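Local coordinates for protein Rv3303c-lpdA (Mycobacterium tuberculosis, PDB 1XDI) that probably reduces quinones such as menadione with NADH or NADPH, using one FAD bound in each subunit of a homotetramer, at residues Leu322-Val327 with Val352-Phe357; Leu218-Ala223 with Ile362-Val367; Pro346-Thr351 with Ala433-Ile438; Gly11-Glu16 with Leu149-Ala154. One frame throughout, in Å; residues are numbered along the deposited sequence.

Contact 1: Leu322-Val327 with Val352-Phe357; sequences LPLASV and VAATVF. With FAD (flavin-adenine dinucleotide), chain C.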
# COMPACT_ATOMS: atom_id res chain seq x y z
N LEU A 322 -6.30 5.69 -27.40
CA LEU A 322 -5.25 4.77 -27.91
C LEU A 322 -5.80 3.60 -28.72
O LEU A 322 -6.67 2.86 -28.25
CB LEU A 322 -4.47 4.15 -26.78
CG LEU A 322 -3.11 4.72 -26.47
CD1 LEU A 322 -2.41 3.70 -25.62
CD2 LEU A 322 -2.34 4.96 -27.68
N PRO A 323 -5.26 3.35 -29.92
CA PRO A 323 -5.83 2.22 -30.67
C PRO A 323 -5.28 0.84 -30.27
O PRO A 323 -4.53 0.23 -31.00
CB PRO A 323 -5.52 2.58 -32.11
CG PRO A 323 -4.31 3.48 -32.02
CD PRO A 323 -4.03 3.82 -30.57
N LEU A 324 -5.60 0.40 -29.07
CA LEU A 324 -5.24 -0.92 -28.61
C LEU A 324 -6.61 -1.37 -28.10
O LEU A 324 -7.45 -0.58 -27.71
CB LEU A 324 -4.20 -0.92 -27.49
CG LEU A 324 -2.70 -0.55 -27.71
CD1 LEU A 324 -1.91 -0.87 -26.44
CD2 LEU A 324 -2.04 -1.31 -28.88
N ALA A 325 -6.85 -2.67 -28.17
CA ALA A 325 -8.10 -3.24 -27.75
C ALA A 325 -8.16 -3.19 -26.21
O ALA A 325 -9.22 -2.90 -25.63
CB ALA A 325 -8.19 -4.68 -28.29
N SER A 326 -7.03 -3.45 -25.55
CA SER A 326 -6.96 -3.41 -24.10
C SER A 326 -7.39 -2.03 -23.61
O SER A 326 -8.10 -1.96 -22.63
CB SER A 326 -5.58 -3.74 -23.59
OG SER A 326 -4.63 -2.81 -24.04
N VAL A 327 -7.01 -0.96 -24.30
CA VAL A 327 -7.45 0.35 -23.89
C VAL A 327 -8.97 0.52 -24.18
O VAL A 327 -9.70 1.18 -23.42
CB VAL A 327 -6.66 1.47 -24.61
CG1 VAL A 327 -7.22 2.83 -24.25
CG2 VAL A 327 -5.21 1.40 -24.20
N VAL A 352 -1.01 2.00 -19.37
CA VAL A 352 -1.28 1.11 -20.50
C VAL A 352 -0.02 0.33 -20.82
O VAL A 352 1.06 0.93 -20.87
CB VAL A 352 -1.60 1.91 -21.77
CG1 VAL A 352 -1.73 0.99 -22.97
CG2 VAL A 352 -2.81 2.66 -21.57
N ALA A 353 -0.15 -0.98 -21.03
CA ALA A 353 0.98 -1.87 -21.35
C ALA A 353 0.76 -2.15 -22.81
O ALA A 353 -0.35 -2.45 -23.19
CB ALA A 353 0.90 -3.16 -20.58
N ALA A 354 1.79 -2.03 -23.65
CA ALA A 354 1.55 -2.28 -25.06
C ALA A 354 2.69 -3.08 -25.72
O ALA A 354 3.89 -2.83 -25.46
CB ALA A 354 1.35 -0.95 -25.75
N THR A 355 2.34 -4.07 -26.55
CA THR A 355 3.39 -4.83 -27.19
C THR A 355 3.25 -4.83 -28.69
O THR A 355 2.14 -4.70 -29.19
CB THR A 355 3.40 -6.29 -26.76
OG1 THR A 355 2.88 -7.08 -27.83
CG2 THR A 355 2.57 -6.54 -25.49
N VAL A 356 4.38 -4.94 -29.40
CA VAL A 356 4.44 -5.01 -30.87
C VAL A 356 4.66 -6.48 -31.07
O VAL A 356 5.59 -7.02 -30.49
CB VAL A 356 5.73 -4.33 -31.46
CG1 VAL A 356 5.82 -4.61 -32.97
CG2 VAL A 356 5.73 -2.87 -31.21
N PHE A 357 3.84 -7.14 -31.87
CA PHE A 357 4.06 -8.58 -32.05
C PHE A 357 5.04 -9.08 -33.16
O PHE A 357 4.63 -9.77 -34.10
CB PHE A 357 2.71 -9.28 -32.15
CG PHE A 357 2.00 -9.42 -30.83
CD1 PHE A 357 2.30 -10.48 -29.98
CD2 PHE A 357 1.03 -8.49 -30.43
CE1 PHE A 357 1.63 -10.60 -28.76
CE2 PHE A 357 0.36 -8.61 -29.21
CZ PHE A 357 0.67 -9.67 -28.38
PA FAD C . -13.87 -2.41 -32.99
O1A FAD C . -13.23 -1.83 -34.25
O2A FAD C . -13.23 -3.67 -32.42
O5B FAD C . -15.32 -2.67 -33.37
C5B FAD C . -16.43 -1.77 -33.26
C4B FAD C . -17.49 -2.61 -33.94
O4B FAD C . -18.74 -1.98 -33.94
C3B FAD C . -17.25 -3.02 -35.49
O3B FAD C . -16.67 -4.32 -35.66
C2B FAD C . -18.55 -2.91 -36.14
O2B FAD C . -19.27 -4.09 -36.47
C1B FAD C . -19.41 -2.11 -35.19
N9A FAD C . -19.94 -0.89 -35.64
C8A FAD C . -19.42 0.19 -36.35
N7A FAD C . -20.30 1.13 -36.58
C5A FAD C . -21.45 0.67 -36.01
C6A FAD C . -22.76 1.17 -35.90
N6A FAD C . -23.12 2.33 -36.41
N1A FAD C . -23.69 0.41 -35.24
C2A FAD C . -23.38 -0.79 -34.70
N3A FAD C . -22.12 -1.35 -34.77
C4A FAD C . -21.23 -0.48 -35.48
N1 FAD C . -4.93 -3.92 -30.20
C2 FAD C . -4.34 -4.61 -29.18
O2 FAD C . -4.61 -4.36 -27.98
N3 FAD C . -3.43 -5.59 -29.48
C4 FAD C . -3.05 -5.97 -30.73
O4 FAD C . -2.22 -6.88 -30.87
C4X FAD C . -3.62 -5.30 -31.73
N5 FAD C . -3.24 -5.68 -33.04
C5X FAD C . -3.85 -4.97 -34.10
C6 FAD C . -3.55 -5.30 -35.44
C7 FAD C . -4.13 -4.61 -36.55
C7M FAD C . -3.77 -5.03 -37.99
C8 FAD C . -5.03 -3.54 -36.27
C8M FAD C . -5.70 -2.73 -37.37
C9 FAD C . -5.36 -3.21 -34.98
C9A FAD C . -4.83 -3.89 -33.89
N10 FAD C . -5.14 -3.59 -32.48
C10 FAD C . -4.57 -4.27 -31.45
C1' FAD C . -6.11 -2.57 -32.27
C2' FAD C . -7.43 -3.05 -31.73
O2' FAD C . -7.96 -4.08 -32.63
C3' FAD C . -8.43 -1.94 -31.61
O3' FAD C . -7.99 -1.05 -30.61
C4' FAD C . -9.81 -2.36 -31.14
O4' FAD C . -10.25 -3.25 -32.24
C5' FAD C . -10.86 -1.36 -31.09
O5' FAD C . -12.02 -1.94 -30.53
P FAD C . -13.41 -1.23 -30.47
O1P FAD C . -14.23 -2.11 -29.72
O2P FAD C . -13.36 0.18 -30.03
O3P FAD C . -13.78 -1.23 -31.97
O HOH W 1 -2.99 -2.78 -22.16
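V352 and L324 bury the most surface where the chain entering strand 353-356 lies over the start of helix 325-339. CG1 of V352 is the shared point of contact. L322 meets it tip to tip, its CD1 coming to 3.9 Å of V352 CG1, while V327 crosses at about a right angle and lays its CG2 3.7 Å from the same V352 CG1. With CG anti to the carbonyl carbon (chi1 -71°), L324 forks at that atom between protein and cofactor. One methyl, L324 CD1, lies 3.3 Å from A354 CB and also touches V352; the other branch, L324 CD2, approaches the flavin at C2 of FAD (4.0 Å). Beside this apolar patch a water lies between S326 OG and A353 O and links the two segments. L447 and A448 of the second subunit pack near this bridge, on A353 and S326 respectively. L324 is the N-cap residue, and the next amide grips the pyrimidine part of the flavin: A325 N donates to FAD O2 at 2.8 Å and to FAD N1 at 3.1 Å. Such a helix N-terminus pointing at the N1-C2=O2 locus, as in other flavoprotein disulfide reductases, would be expected to favour negative charge there in the reduced flavin.

Contact 2: Leu218-Ala223 with Ile362-Val367; sequences LPYEDA and IAAVGV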
# COMPACT_ATOMS: atom_id res chain seq x y z
N LEU A 218 9.99 -0.22 -38.20
CA LEU A 218 9.25 -0.13 -36.94
C LEU A 218 9.83 0.98 -36.11
O LEU A 218 10.76 0.75 -35.34
CB LEU A 218 9.39 -1.44 -36.16
CG LEU A 218 8.56 -1.81 -34.93
CD1 LEU A 218 9.47 -2.35 -33.86
CD2 LEU A 218 7.78 -0.63 -34.44
N PRO A 219 9.34 2.21 -36.27
CA PRO A 219 9.93 3.24 -35.43
C PRO A 219 9.40 2.86 -34.08
O PRO A 219 8.28 2.38 -34.00
CB PRO A 219 9.30 4.52 -35.96
CG PRO A 219 7.99 4.10 -36.36
CD PRO A 219 8.21 2.75 -37.04
N TYR A 220 10.19 3.04 -33.04
CA TYR A 220 9.75 2.65 -31.71
C TYR A 220 10.34 3.53 -30.61
O TYR A 220 11.47 3.90 -30.66
CB TYR A 220 10.09 1.17 -31.49
CG TYR A 220 9.38 0.59 -30.29
CD1 TYR A 220 7.98 0.45 -30.27
CD2 TYR A 220 10.09 0.33 -29.11
CE1 TYR A 220 7.31 0.11 -29.12
CE2 TYR A 220 9.43 -0.02 -27.94
CZ TYR A 220 8.05 -0.12 -27.94
OH TYR A 220 7.44 -0.38 -26.75
N GLU A 221 9.54 3.83 -29.60
CA GLU A 221 9.97 4.71 -28.50
C GLU A 221 11.29 4.37 -27.83
O GLU A 221 12.17 5.21 -27.73
CB GLU A 221 8.87 4.82 -27.41
CG GLU A 221 8.79 6.20 -26.68
CD GLU A 221 7.31 6.59 -26.28
OE1 GLU A 221 6.59 5.81 -25.57
OE2 GLU A 221 6.87 7.71 -26.68
N ASP A 222 11.43 3.16 -27.35
CA ASP A 222 12.66 2.79 -26.69
C ASP A 222 13.75 2.42 -27.70
O ASP A 222 13.59 1.48 -28.49
CB ASP A 222 12.39 1.64 -25.75
CG ASP A 222 13.55 1.35 -24.93
OD1 ASP A 222 14.38 0.53 -25.40
OD2 ASP A 222 13.60 1.98 -23.84
N ALA A 223 14.85 3.16 -27.65
CA ALA A 223 15.96 2.98 -28.58
C ALA A 223 16.51 1.57 -28.62
O ALA A 223 16.59 0.95 -29.69
CB ALA A 223 17.08 3.95 -28.26
N ILE A 362 8.08 -7.04 -28.24
CA ILE A 362 8.51 -5.88 -27.52
C ILE A 362 7.30 -5.33 -26.77
O ILE A 362 6.27 -5.07 -27.37
CB ILE A 362 9.00 -4.84 -28.46
CG1 ILE A 362 9.91 -5.51 -29.48
CG2 ILE A 362 9.70 -3.71 -27.68
CD1 ILE A 362 10.71 -4.54 -30.28
N ALA A 363 7.42 -5.21 -25.45
CA ALA A 363 6.35 -4.64 -24.61
C ALA A 363 6.96 -3.55 -23.73
O ALA A 363 8.13 -3.64 -23.31
CB ALA A 363 5.70 -5.74 -23.72
N ALA A 364 6.17 -2.53 -23.45
CA ALA A 364 6.61 -1.45 -22.59
C ALA A 364 5.44 -0.93 -21.75
O ALA A 364 4.28 -1.23 -22.06
CB ALA A 364 7.15 -0.39 -23.39
N VAL A 365 5.75 -0.17 -20.68
CA VAL A 365 4.74 0.44 -19.79
C VAL A 365 5.39 1.61 -19.04
O VAL A 365 6.55 1.51 -18.62
CB VAL A 365 4.27 -0.45 -18.60
CG1 VAL A 365 2.81 -0.24 -18.37
CG2 VAL A 365 4.68 -1.88 -18.79
N GLY A 366 4.61 2.66 -18.84
CA GLY A 366 5.09 3.80 -18.09
C GLY A 366 6.05 4.75 -18.78
O GLY A 366 6.21 4.73 -20.00
N VAL A 367 6.74 5.55 -17.97
CA VAL A 367 7.62 6.55 -18.51
C VAL A 367 8.62 6.00 -19.49
O VAL A 367 9.25 5.01 -19.20
CB VAL A 367 8.41 7.29 -17.40
CG1 VAL A 367 9.22 8.43 -18.01
CG2 VAL A 367 7.45 7.87 -16.36
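Y220 reaches from the loop before helix 223-235 onto strand 361-366, where its ring lies against I362 and its hydroxyl end against A364. The Y220 and I362 side chains slide past each other in opposite directions. Y220 CE2 comes to 3.7 Å of I362 CG2, and CZ to 4.0 Å of the same methyl, an approach oblique to the ring. Farther along the tyrosine, Y220 OH sits 3.4 Å from A364 CB, two residues on and on the same side of the strand. L218 adds a looser touch, its CD1 4.4 Å from I362 CD1. Across these two segments the contact is van der Waals in nature. CG of Y220 is anti to the backbone N (chi1 -166°), and the ring beyond it lies against the strand; V356 and A225 also touch this side chain. In I362 the methyl that meets Y220, CG2, is anti to the backbone N, while CG1 (chi1 -46°) is anti to the carbonyl carbon. The loop is tied down just beyond: D222 is the N-cap of helix 223-235, with OD1 bonded to A225 N and OD2 in a salt bridge with K403. Strand 361-366 itself lies between strands 353-356 and 413-420 of the antiparallel sheet. Its alternate residues A363 and V365 face helix 423-436, while I362 and A364 face Y220, and L229 of helix 223-235 packs on both L218 and I362. The contact thus seats the loop and helix on the face of the sheet away from helix 423-436.

Contact 3: Pro346-Thr351 with Ala433-Ile438; sequences PIRLRT and AVQNRI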
# COMPACT_ATOMS: atom_id res chain seq x y z
N PRO A 346 -10.25 7.03 -13.23
CA PRO A 346 -9.89 7.38 -14.64
C PRO A 346 -8.69 6.60 -15.25
O PRO A 346 -7.75 6.25 -14.53
CB PRO A 346 -9.59 8.87 -14.57
CG PRO A 346 -10.41 9.35 -13.32
CD PRO A 346 -10.34 8.21 -12.34
N ILE A 347 -8.71 6.32 -16.56
CA ILE A 347 -7.59 5.60 -17.19
C ILE A 347 -6.38 6.58 -17.20
O ILE A 347 -6.55 7.76 -17.47
CB ILE A 347 -7.86 5.17 -18.71
CG1 ILE A 347 -9.28 4.68 -18.94
CG2 ILE A 347 -7.06 3.99 -19.07
CD1 ILE A 347 -10.39 5.85 -18.99
N ARG A 348 -5.18 6.09 -16.88
CA ARG A 348 -3.96 6.89 -16.91
C ARG A 348 -3.19 6.35 -18.11
O ARG A 348 -2.84 5.18 -18.12
CB ARG A 348 -3.11 6.66 -15.64
CG ARG A 348 -3.58 7.36 -14.34
CD ARG A 348 -3.51 6.44 -13.12
NE ARG A 348 -2.20 6.25 -12.50
CZ ARG A 348 -1.80 5.09 -11.94
NH1 ARG A 348 -2.60 4.03 -11.94
NH2 ARG A 348 -0.62 4.98 -11.34
N LEU A 349 -2.89 7.17 -19.10
CA LEU A 349 -2.15 6.65 -20.24
C LEU A 349 -0.82 5.96 -19.90
O LEU A 349 -0.42 5.01 -20.57
CB LEU A 349 -1.87 7.76 -21.26
CG LEU A 349 -2.97 8.46 -22.06
CD1 LEU A 349 -3.72 7.44 -22.90
CD2 LEU A 349 -3.90 9.25 -21.03
N ARG A 350 -0.11 6.41 -18.89
CA ARG A 350 1.15 5.78 -18.63
C ARG A 350 1.08 4.49 -17.84
O ARG A 350 2.08 4.03 -17.26
CB ARG A 350 2.11 6.81 -18.04
CG ARG A 350 2.65 7.80 -19.11
CD ARG A 350 3.27 6.95 -20.24
NE ARG A 350 3.77 7.67 -21.42
CZ ARG A 350 3.81 7.12 -22.65
NH1 ARG A 350 3.35 5.87 -22.83
NH2 ARG A 350 4.31 7.79 -23.69
N THR A 351 -0.10 3.87 -17.81
CA THR A 351 -0.22 2.58 -17.14
C THR A 351 -0.54 1.54 -18.22
O THR A 351 -0.35 0.35 -18.02
CB THR A 351 -1.33 2.59 -16.05
OG1 THR A 351 -2.57 2.97 -16.64
CG2 THR A 351 -0.96 3.54 -14.91
N ALA A 433 2.95 -3.32 -11.06
CA ALA A 433 3.81 -2.43 -10.28
C ALA A 433 3.55 -0.93 -10.65
O ALA A 433 3.37 -0.07 -9.77
CB ALA A 433 5.28 -2.79 -10.53
N VAL A 434 3.50 -0.61 -11.92
CA VAL A 434 3.29 0.77 -12.26
C VAL A 434 1.93 1.25 -11.77
O VAL A 434 1.82 2.19 -10.98
CB VAL A 434 3.42 0.95 -13.72
CG1 VAL A 434 3.31 2.32 -14.04
CG2 VAL A 434 4.74 0.46 -14.16
N GLN A 435 0.87 0.60 -12.24
CA GLN A 435 -0.50 0.93 -11.82
C GLN A 435 -0.68 0.89 -10.28
O GLN A 435 -1.62 1.51 -9.77
CB GLN A 435 -1.51 -0.04 -12.47
CG GLN A 435 -2.95 0.06 -11.97
CD GLN A 435 -3.86 0.94 -12.85
OE1 GLN A 435 -3.42 1.45 -13.88
NE2 GLN A 435 -5.13 1.10 -12.45
N ASN A 436 0.18 0.21 -9.53
CA ASN A 436 -0.08 0.16 -8.09
C ASN A 436 1.02 0.70 -7.17
O ASN A 436 1.03 0.48 -5.92
CB ASN A 436 -0.49 -1.27 -7.69
CG ASN A 436 -1.84 -1.68 -8.32
OD1 ASN A 436 -2.87 -1.00 -8.14
ND2 ASN A 436 -1.83 -2.78 -9.08
N ARG A 437 1.92 1.45 -7.81
CA ARG A 437 3.04 2.07 -7.14
C ARG A 437 3.74 1.05 -6.27
O ARG A 437 3.91 1.25 -5.07
CB ARG A 437 2.56 3.22 -6.28
CG ARG A 437 1.61 4.18 -6.96
CD ARG A 437 1.80 5.52 -6.27
NE ARG A 437 2.02 5.32 -4.84
CZ ARG A 437 1.05 5.36 -3.92
NH1 ARG A 437 -0.20 5.62 -4.26
NH2 ARG A 437 1.35 5.14 -2.65
N ILE A 438 4.08 -0.08 -6.86
CA ILE A 438 4.77 -1.08 -6.10
C ILE A 438 6.26 -0.71 -6.09
O ILE A 438 6.80 -0.06 -6.99
CB ILE A 438 4.46 -2.44 -6.68
CG1 ILE A 438 2.94 -2.62 -6.63
CG2 ILE A 438 5.23 -3.54 -5.93
CD1 ILE A 438 2.43 -4.08 -6.67
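R348 and Q435 cross obliquely where the loop 346-351 meets the last turn of helix 423-436, with their guanidinium and amide planes 55° apart. The arginine chain bends at chi2 and chi3. T351 CG2 lies over the centre of the guanidinium, 3.4 Å above its plane, and Q435 NE2 sits in plane at its edge. R348 NH1 makes a weak hydrogen bond to Q435 O (3.5 Å) that is nearly straight, at 160°. Q435 has CG anti to the backbone N (chi1 171°) and a chain bent at chi2; its OE1 lies 3.2 Å from T351 CB. T351 is held in turn by its own segment: R348 O accepts both T351 OG1, at 2.7 Å on a lone pair, and T351 N, at 3.1 Å. Beyond Q435 the helix closes in a Schellman motif with R437 at positive phi, and Q445 of the second subunit packs on Q435. The guanidinium therefore lies near carbonyls at the helix C-terminus, those of V434 and Q435, where its positive charge would be expected to interact favourably with the partial negative charge of the helix end, although the single direct bond is weak.

Contact 4: Gly11-Glu16 with Leu149-Ala154; sequences GPAGYE and LVATGA. With FAD (flavin-adenine dinucleotide), chain C.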
# COMPACT_ATOMS: atom_id res chain seq x y z
N GLY A 11 -17.26 -4.52 -30.21
CA GLY A 11 -15.91 -5.04 -30.07
C GLY A 11 -15.50 -4.89 -28.62
O GLY A 11 -16.37 -4.60 -27.80
N PRO A 12 -14.20 -5.04 -28.25
CA PRO A 12 -13.80 -4.90 -26.85
C PRO A 12 -14.47 -3.70 -26.18
O PRO A 12 -15.05 -3.84 -25.11
CB PRO A 12 -12.29 -4.73 -26.93
CG PRO A 12 -11.95 -5.54 -28.02
CD PRO A 12 -13.00 -5.13 -29.08
N ALA A 13 -14.41 -2.51 -26.77
CA ALA A 13 -15.07 -1.41 -26.08
C ALA A 13 -16.50 -1.81 -25.66
O ALA A 13 -16.83 -1.85 -24.48
CB ALA A 13 -15.09 -0.12 -26.96
N GLY A 14 -17.33 -2.18 -26.63
CA GLY A 14 -18.71 -2.46 -26.33
C GLY A 14 -19.07 -3.72 -25.58
O GLY A 14 -19.80 -3.71 -24.57
N TYR A 15 -18.55 -4.83 -26.07
CA TYR A 15 -18.94 -6.08 -25.47
C TYR A 15 -18.40 -6.25 -24.13
O TYR A 15 -18.83 -7.12 -23.41
CB TYR A 15 -18.53 -7.31 -26.29
CG TYR A 15 -17.13 -7.93 -26.05
CD1 TYR A 15 -16.74 -8.46 -24.80
CD2 TYR A 15 -16.24 -8.07 -27.11
CE1 TYR A 15 -15.50 -9.11 -24.63
CE2 TYR A 15 -14.99 -8.71 -26.94
CZ TYR A 15 -14.63 -9.22 -25.70
OH TYR A 15 -13.38 -9.80 -25.59
N GLU A 16 -17.53 -5.38 -23.70
CA GLU A 16 -16.97 -5.71 -22.48
C GLU A 16 -17.22 -4.68 -21.53
O GLU A 16 -16.68 -4.57 -20.43
CB GLU A 16 -15.51 -5.93 -22.64
CG GLU A 16 -15.00 -6.71 -21.49
CD GLU A 16 -13.95 -7.70 -21.91
OE1 GLU A 16 -13.39 -7.56 -23.00
OE2 GLU A 16 -13.67 -8.64 -21.14
N LEU A 149 -23.58 4.15 -25.11
CA LEU A 149 -22.14 3.97 -25.19
C LEU A 149 -21.71 3.86 -26.63
O LEU A 149 -21.90 2.79 -27.19
CB LEU A 149 -21.72 2.69 -24.47
CG LEU A 149 -20.30 2.25 -24.88
CD1 LEU A 149 -19.31 3.33 -24.46
CD2 LEU A 149 -19.97 0.87 -24.28
N VAL A 150 -21.11 4.90 -27.23
CA VAL A 150 -20.69 4.84 -28.64
C VAL A 150 -19.35 4.08 -28.79
O VAL A 150 -18.29 4.55 -28.37
CB VAL A 150 -20.60 6.29 -29.20
CG1 VAL A 150 -19.75 6.35 -30.44
CG2 VAL A 150 -21.97 6.77 -29.52
N ALA A 151 -19.41 2.87 -29.36
CA ALA A 151 -18.21 2.04 -29.47
C ALA A 151 -18.10 1.49 -30.88
O ALA A 151 -18.08 0.27 -31.11
CB ALA A 151 -18.31 0.90 -28.47
N THR A 152 -18.00 2.42 -31.83
CA THR A 152 -18.01 2.05 -33.20
C THR A 152 -16.72 1.74 -33.88
O THR A 152 -16.72 1.39 -35.06
CB THR A 152 -18.76 3.09 -33.99
OG1 THR A 152 -18.15 4.37 -33.80
CG2 THR A 152 -20.20 3.13 -33.52
N GLY A 153 -15.63 1.87 -33.14
CA GLY A 153 -14.33 1.55 -33.69
C GLY A 153 -13.85 2.31 -34.91
O GLY A 153 -14.39 3.36 -35.25
N ALA A 154 -12.83 1.77 -35.56
CA ALA A 154 -12.24 2.38 -36.73
C ALA A 154 -12.21 1.50 -38.02
O ALA A 154 -12.51 0.28 -37.99
CB ALA A 154 -10.85 2.83 -36.36
PA FAD C . -13.87 -2.41 -32.99
O1A FAD C . -13.23 -1.83 -34.25
O2A FAD C . -13.23 -3.67 -32.42
O5B FAD C . -15.32 -2.67 -33.37
C5B FAD C . -16.43 -1.77 -33.26
C4B FAD C . -17.49 -2.61 -33.94
O4B FAD C . -18.74 -1.98 -33.94
C3B FAD C . -17.25 -3.02 -35.49
O3B FAD C . -16.67 -4.32 -35.66
C2B FAD C . -18.55 -2.91 -36.14
O2B FAD C . -19.27 -4.09 -36.47
C1B FAD C . -19.41 -2.11 -35.19
N9A FAD C . -19.94 -0.89 -35.64
C8A FAD C . -19.42 0.19 -36.35
N7A FAD C . -20.30 1.13 -36.58
C5A FAD C . -21.45 0.67 -36.01
C6A FAD C . -22.76 1.17 -35.90
N6A FAD C . -23.12 2.33 -36.41
N1A FAD C . -23.69 0.41 -35.24
C2A FAD C . -23.38 -0.79 -34.70
N3A FAD C . -22.12 -1.35 -34.77
C4A FAD C . -21.23 -0.48 -35.48
N1 FAD C . -4.93 -3.92 -30.20
C2 FAD C . -4.34 -4.61 -29.18
O2 FAD C . -4.61 -4.36 -27.98
N3 FAD C . -3.43 -5.59 -29.48
C4 FAD C . -3.05 -5.97 -30.73
O4 FAD C . -2.22 -6.88 -30.87
C4X FAD C . -3.62 -5.30 -31.73
N5 FAD C . -3.24 -5.68 -33.04
C5X FAD C . -3.85 -4.97 -34.10
C6 FAD C . -3.55 -5.30 -35.44
C7 FAD C . -4.13 -4.61 -36.55
C7M FAD C . -3.77 -5.03 -37.99
C8 FAD C . -5.03 -3.54 -36.27
C8M FAD C . -5.70 -2.73 -37.37
C9 FAD C . -5.36 -3.21 -34.98
C9A FAD C . -4.83 -3.89 -33.89
N10 FAD C . -5.14 -3.59 -32.48
C10 FAD C . -4.57 -4.27 -31.45
C1' FAD C . -6.11 -2.57 -32.27
C2' FAD C . -7.43 -3.05 -31.73
O2' FAD C . -7.96 -4.08 -32.63
C3' FAD C . -8.43 -1.94 -31.61
O3' FAD C . -7.99 -1.05 -30.61
C4' FAD C . -9.81 -2.36 -31.14
O4' FAD C . -10.25 -3.25 -32.24
C5' FAD C . -10.86 -1.36 -31.09
O5' FAD C . -12.02 -1.94 -30.53
P FAD C . -13.41 -1.23 -30.47
O1P FAD C . -14.23 -2.11 -29.72
O2P FAD C . -13.36 0.18 -30.03
O3P FAD C . -13.78 -1.23 -31.97
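A151 rests its methyl on helix backbone: A151 CB lies 3.7 Å from G14 N, and the CA atoms of G14 and A151 are 5.5 Å apart. The same methyl meets A13 CB, again at 3.7 Å. Two residues earlier, on strand 147-150, L149 has CG anti to the backbone N (chi1 163°), and its CD2 stands 4.1 Å from G14 CA. All four residues are buried and the surfaces in contact are apolar or backbone. The helix is the first of the FAD-binding Rossmann fold. G9, G11 and G14 fit the GxGxxG pattern that joins strand 3-8 to helix 12-24, and strand 147-150 runs parallel beside strand 3-8 in the same sheet. A pyrophosphate oxygen is taken at the helix N-terminus, where A13 N donates to FAD O1P at 3.0 Å with an N-H...O angle of 143°. Lacking side chains, G11 and G153 let the diphosphate come close to the backbone from both segments; G153 CA is 3.3 Å from FAD O3P. Farther along, T152 borders the adenine, its CB 3.6 Å from FAD N7A and its CG2 3.7 Å from FAD C5A. T152 OG1 is bonded to N280 O, while A13 is backed by A328 of helix 325-339.

How the contacts relate
Along the chain contact 4 closes first; contacts 1 to 3 follow and interleave, contact 1 nested within the loop that contact 2 closes, and contact 3 crossing both. Contacts 1 and 2, with centres 11 Å apart, share the antiparallel sheet of the dimerisation region through neighbouring strands 353-356 and 361-366. Contact 3 adjoins contact 1 in sequence, and its R350 forms a long, weak ion pair with E221 of contact 2. Contact 4, centred 15 Å from contact 1, belongs to the parallel Rossmann sheet. Both touch FAD, one at the diphosphate and adenine, the other at the flavin, so that the cofactor spans from nucleotide fold toward the subunit interface.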